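Local coordinates for YycN protein (Bacillus subtilis, PDB 1ON0) that is a putative acetyltransferase of the GNAT family, probably transferring acyl groups to an acceptor, and forms a homodimer, at the interface of chains A and B. Coordinates in Å, arbitrary orientation; residue numbers count along the deposited sequence, not the author numbering. Chains: chain A/B, YycN protein.

The interface of chains A and B. Residues chain A 40-41, 44; chain B 6-7, 9.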
# COMPACT_ATOMS: atom_id res chain seq x y z
N GLN A 40 -3.64 -9.71 1.02
CA GLN A 40 -2.30 -9.59 0.43
C GLN A 40 -1.32 -10.66 0.90
O GLN A 40 -0.71 -11.37 0.10
CB GLN A 40 -1.70 -8.22 0.77
CG GLN A 40 -2.53 -7.01 0.38
CD GLN A 40 -2.42 -6.64 -1.08
OE1 GLN A 40 -2.91 -7.35 -1.95
NE2 GLN A 40 -1.77 -5.52 -1.36
N LEU A 41 -1.14 -10.76 2.21
CA LEU A 41 -0.21 -11.72 2.77
C LEU A 41 -0.60 -13.18 2.47
O LEU A 41 0.23 -13.95 1.99
CB LEU A 41 -0.06 -11.47 4.28
CG LEU A 41 0.96 -12.26 5.11
CD1 LEU A 41 1.33 -11.49 6.37
CD2 LEU A 41 0.38 -13.62 5.46
N LYS A 44 0.18 -14.08 -1.27
CA LYS A 44 1.59 -14.28 -1.56
C LYS A 44 2.00 -15.71 -1.19
O LYS A 44 2.56 -16.44 -2.02
CB LYS A 44 2.45 -13.30 -0.75
CG LYS A 44 3.36 -12.43 -1.60
CD LYS A 44 2.67 -11.15 -2.01
CE LYS A 44 3.61 -10.20 -2.74
NZ LYS A 44 3.94 -10.65 -4.11
N THR B 6 4.92 -8.77 1.99
CA THR B 6 3.64 -8.27 1.50
C THR B 6 3.90 -6.97 0.74
O THR B 6 4.71 -6.15 1.16
CB THR B 6 2.65 -8.06 2.67
OG1 THR B 6 1.35 -7.81 2.14
CG2 THR B 6 3.08 -6.90 3.56
N PRO B 7 3.23 -6.77 -0.41
CA PRO B 7 3.47 -5.53 -1.16
C PRO B 7 3.32 -4.26 -0.33
O PRO B 7 2.27 -4.01 0.27
CB PRO B 7 2.48 -5.62 -2.31
CG PRO B 7 1.39 -6.49 -1.78
CD PRO B 7 2.13 -7.55 -1.00
N GLN B 9 2.56 -0.65 0.90
CA GLN B 9 1.47 0.26 0.55
C GLN B 9 1.94 1.69 0.30
O GLN B 9 3.02 2.08 0.75
CB GLN B 9 0.41 0.21 1.66
CG GLN B 9 -0.25 -1.16 1.78
CD GLN B 9 -0.93 -1.59 0.47
OE1 GLN B 9 -1.98 -1.06 0.09
NE2 GLN B 9 -0.34 -2.56 -0.20
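Helix 36-50 of chain A presents A:Gln40 and A:Lys44, one turn apart, to B:Thr6 and B:Pro7 of the N-terminal strand 4-7 of chain B, a helix-against-strand contact between two copies of a GNAT-family protein. It illustrates how polar side chains can meet a partner by van der Waals contact, through methylenes in the lysine and through CB and the amide tip in A:Gln40, with no nitrogen or oxygen within bonding distance across. B:Pro7 is the wedge, its CG–CD edge held between the two helix side chains, with A:Lys44 CE towards one face and A:Gln40 NE2 towards the other. Ring atom CD meets CE of A:Lys44 at 3.5 Å, a tight carbon contact, as the lysine chain and the proline run past each other in opposite directions. The bend at chi2 (90°) swings CD and CE of A:Lys44 towards the ring; that at chi4 (72°) turns only the amino group NZ, which points away from the proline. The A:Gln40 side chain crosses the proline obliquely and brings its amide tip, NE2, to the CG corner of the ring at 3.3 Å. Nearer the helix backbone, the hydroxyl OG1 of B:Thr6 stands 3.4 Å from CB of A:Gln40, directed there by a chi1 of -170° that sets it anti to its own backbone nitrogen. Beyond the proline, NE2 of B:Gln9 approaches NE2 of A:Gln40 to 3.5 Å, the two amide planes nearly perpendicular. The B:Gln9 nitrogen instead donates a hydrogen bond of 3.0 Å to the backbone carbonyl O of B:Pro7, from above the carbonyl plane, which should steady its carboxamide beside the partner. YycN is a homodimer, and this small patch, burying 148 Å², may contribute van der Waals contacts to its assembly, although the interface departs from exact two-fold symmetry and the coordinates alone do not establish that this pairing is the biological one.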